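Local coordinates for protein type I modular polyketide synthase (Streptomyces albus subsp. albus, PDB 6IYR) that probably transfers an acyl extender unit, most likely methylmalonyl, from its coenzyme A thioester onto the polyketide synthase assembly line that makes salinomycin, at residues 215-220 against 380-385. Numbering follows the deposited sequence.
Sequences AVIGHS and EDAVRT
Ile217 sits in the strand that leads into the probable nucleophile elbow of this acyltransferase, the GxSxG turn of Gly218, Ser220 and Gly222, and it rests on Ala382 and Val383 of helix 379-388. The meeting is wholly apolar and small, burying 92 Å² in all. Both branches of the isoleucine take part: CG2 branches from CB toward the methyl CB of Ala382, 4.4 Å away, while the longer arm ends with CD1 at 4.2 Å from CG2 of Val383. That arm is extended, CD1 anti to CA (chi2 175°), which carries its methyl out to the valine. CB of Ala382 points at the strand, where CA of Ile217 and CA of Ala382 are 7.6 Å apart, the closest CA pair between the segments. The helix is braced along its other side by Arg384, whose NE donates to OE2 of Glu380 at 2.8 Å, one turn back, in a salt bridge that meets the carboxylate oxygen on its anti side. Asp381 O takes two donors from opposite faces of its plane, the backbone N of Thr385 and the hydroxyl OG1 of Thr385, the latter at 3.1 Å. Beyond the strand, Ser220 adopts the strained backbone of such an elbow (phi 50°, psi -126°), and its OG is hydrogen-bonded to NE2 of His323, consistent with the Ser-His pair of this family. Strand 215-218 is an outermost strand of the parallel sheet, hydrogen-bonded to strand 129-132, whose Val129 and Val131 also touch Ile217. Leu351 of strand 350-351 touches both Ile217 and Ala382, and Thr410 of helix 404-414 packs on Val383, so that helix 379-388 lies against the edge strand with strand 350-351 and helix 404-414 beside it.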
ATOM      1  N   ALA A 215       6.211   2.060 -11.647  1.00 28.02           N
ATOM      2  CA  ALA A 215       6.031   0.614 -11.629  1.00 29.43           C
ATOM      3  C   ALA A 215       5.110   0.213 -10.476  1.00 32.88           C
ATOM      4  O   ALA A 215       4.904   0.996  -9.533  1.00 30.68           O
ATOM      5  CB  ALA A 215       7.381  -0.089 -11.505  1.00 25.69           C
ATOM      6  N   VAL A 216       4.486  -0.953 -10.633  1.00 27.96           N
ATOM      7  CA  VAL A 216       3.673  -1.578  -9.597  1.00 25.52           C
ATOM      8  C   VAL A 216       4.211  -2.952  -9.182  1.00 33.12           C
ATOM      9  O   VAL A 216       4.823  -3.716  -9.954  1.00 28.53           O
ATOM     10  CB  VAL A 216       2.186  -1.697  -9.967  1.00 28.24           C
ATOM     11  CG1 VAL A 216       1.594  -0.325 -10.350  1.00 29.18           C
ATOM     12  CG2 VAL A 216       1.997  -2.692 -11.113  1.00 29.84           C
ATOM     13  N   ILE A 217       4.047  -3.229  -7.906  1.00 29.36           N
ATOM     14  CA  ILE A 217       4.388  -4.515  -7.356  1.00 34.62           C
ATOM     15  C   ILE A 217       3.262  -4.930  -6.430  1.00 30.18           C
ATOM     16  O   ILE A 217       2.680  -4.126  -5.732  1.00 25.80           O
ATOM     17  CB  ILE A 217       5.762  -4.604  -6.677  1.00 40.00           C
ATOM     18  CG1 ILE A 217       5.896  -3.597  -5.554  1.00 39.27           C
ATOM     19  CG2 ILE A 217       6.878  -4.472  -7.689  1.00 38.93           C
ATOM     20  CD1 ILE A 217       7.190  -3.770  -4.810  1.00 66.69           C
ATOM     21  N   GLY A 218       2.967  -6.208  -6.459  1.00 24.45           N
ATOM     22  CA  GLY A 218       1.874  -6.758  -5.674  1.00 23.46           C
ATOM     23  C   GLY A 218       2.356  -7.957  -4.878  1.00 26.24           C
ATOM     24  O   GLY A 218       3.392  -8.586  -5.201  1.00 31.09           O
ATOM     25  N   HIS A 219       1.676  -8.192  -3.764  1.00 29.61           N
ATOM     26  CA  HIS A 219       2.028  -9.251  -2.851  1.00 29.06           C
ATOM     27  C   HIS A 219       0.815 -10.183  -2.760  1.00 25.49           C
ATOM     28  O   HIS A 219      -0.257  -9.805  -2.342  1.00 25.00           O
ATOM     29  CB  HIS A 219       2.428  -8.675  -1.487  1.00 26.76           C
ATOM     30  CG  HIS A 219       3.068  -9.669  -0.572  1.00 28.77           C
ATOM     31  ND1 HIS A 219       2.399 -10.777  -0.111  1.00 28.40           N
ATOM     32  CD2 HIS A 219       4.263  -9.661   0.057  1.00 28.86           C
ATOM     33  CE1 HIS A 219       3.194 -11.462   0.687  1.00 31.20           C
ATOM     34  NE2 HIS A 219       4.330 -10.804   0.811  1.00 37.57           N
ATOM     35  N   SER A 220       0.971 -11.392  -3.264  1.00 25.26           N
ATOM     36  CA  SER A 220      -0.154 -12.307  -3.391  1.00 24.57           C
ATOM     37  C   SER A 220      -1.350 -11.652  -4.079  1.00 25.57           C
ATOM     38  O   SER A 220      -1.253 -11.251  -5.246  1.00 27.02           O
ATOM     39  CB  SER A 220      -0.554 -12.868  -2.004  1.00 36.39           C
ATOM     40  OG  SER A 220      -1.359 -14.042  -2.154  1.00 36.69           O
ATOM     41  N   GLU A 380      10.951  -9.510  -1.683  1.00 29.39           N
ATOM     42  CA  GLU A 380      12.261  -8.913  -1.474  1.00 29.06           C
ATOM     43  C   GLU A 380      13.027  -8.806  -2.776  1.00 35.26           C
ATOM     44  O   GLU A 380      13.672  -7.821  -3.030  1.00 30.78           O
ATOM     45  CB  GLU A 380      13.093  -9.706  -0.464  1.00 30.18           C
ATOM     46  CG  GLU A 380      14.527  -9.229  -0.359  1.00 32.83           C
ATOM     47  CD  GLU A 380      15.453 -10.193   0.349  1.00 43.82           C
ATOM     48  OE1 GLU A 380      15.032 -11.289   0.731  1.00 47.36           O
ATOM     49  OE2 GLU A 380      16.625  -9.856   0.517  1.00 45.59           O
ATOM     50  N   ASP A 381      12.923  -9.833  -3.596  1.00 32.47           N
ATOM     51  CA  ASP A 381      13.586  -9.892  -4.864  1.00 44.85           C
ATOM     52  C   ASP A 381      13.138  -8.768  -5.767  1.00 28.82           C
ATOM     53  O   ASP A 381      13.942  -8.133  -6.396  1.00 30.13           O
ATOM     54  CB  ASP A 381      13.167 -11.184  -5.512  1.00 55.53           C
ATOM     55  CG  ASP A 381      14.312 -11.970  -5.979  1.00 78.21           C
ATOM     56  OD1 ASP A 381      14.539 -13.040  -5.392  1.00106.94           O
ATOM     57  OD2 ASP A 381      14.974 -11.519  -6.929  1.00 73.32           O
ATOM     58  N   ALA A 382      11.845  -8.526  -5.804  1.00 24.40           N
ATOM     59  CA  ALA A 382      11.307  -7.470  -6.610  1.00 26.87           C
ATOM     60  C   ALA A 382      11.809  -6.121  -6.133  1.00 31.71           C
ATOM     61  O   ALA A 382      12.204  -5.295  -6.922  1.00 31.09           O
ATOM     62  CB  ALA A 382       9.807  -7.507  -6.565  1.00 32.98           C
ATOM     63  N   VAL A 383      11.829  -5.923  -4.825  1.00 26.69           N
ATOM     64  CA  VAL A 383      12.289  -4.668  -4.280  1.00 25.73           C
ATOM     65  C   VAL A 383      13.751  -4.428  -4.631  1.00 28.81           C
ATOM     66  O   VAL A 383      14.120  -3.340  -5.013  1.00 29.37           O
ATOM     67  CB  VAL A 383      12.070  -4.578  -2.762  1.00 31.00           C
ATOM     68  CG1 VAL A 383      12.747  -3.343  -2.208  1.00 32.60           C
ATOM     69  CG2 VAL A 383      10.594  -4.564  -2.438  1.00 28.64           C
ATOM     70  N   ARG A 384      14.561  -5.467  -4.539  1.00 31.08           N
ATOM     71  CA  ARG A 384      15.966  -5.367  -4.864  1.00 29.18           C
ATOM     72  C   ARG A 384      16.135  -5.003  -6.332  1.00 27.41           C
ATOM     73  O   ARG A 384      16.962  -4.203  -6.671  1.00 29.01           O
ATOM     74  CB  ARG A 384      16.696  -6.655  -4.523  1.00 34.84           C
ATOM     75  CG  ARG A 384      17.018  -6.794  -3.049  1.00 38.99           C
ATOM     76  CD  ARG A 384      17.717  -8.093  -2.737  1.00 38.56           C
ATOM     77  NE  ARG A 384      18.012  -8.208  -1.320  1.00 44.92           N
ATOM     78  CZ  ARG A 384      19.150  -7.824  -0.773  1.00 43.98           C
ATOM     79  NH1 ARG A 384      19.345  -7.954   0.521  1.00 44.74           N
ATOM     80  NH2 ARG A 384      20.095  -7.308  -1.528  1.00 47.73           N
ATOM     81  N   THR A 385      15.330  -5.599  -7.189  1.00 27.37           N
ATOM     82  CA  THR A 385      15.363  -5.293  -8.604  1.00 31.99           C
ATOM     83  C   THR A 385      15.086  -3.806  -8.834  1.00 35.37           C
ATOM     84  O   THR A 385      15.820  -3.139  -9.569  1.00 33.14           O
ATOM     85  CB  THR A 385      14.327  -6.141  -9.321  1.00 30.60           C
ATOM     86  OG1 THR A 385      14.820  -7.476  -9.333  1.00 30.56           O
ATOM     87  CG2 THR A 385      14.100  -5.698 -10.753  1.00 32.81           C
TER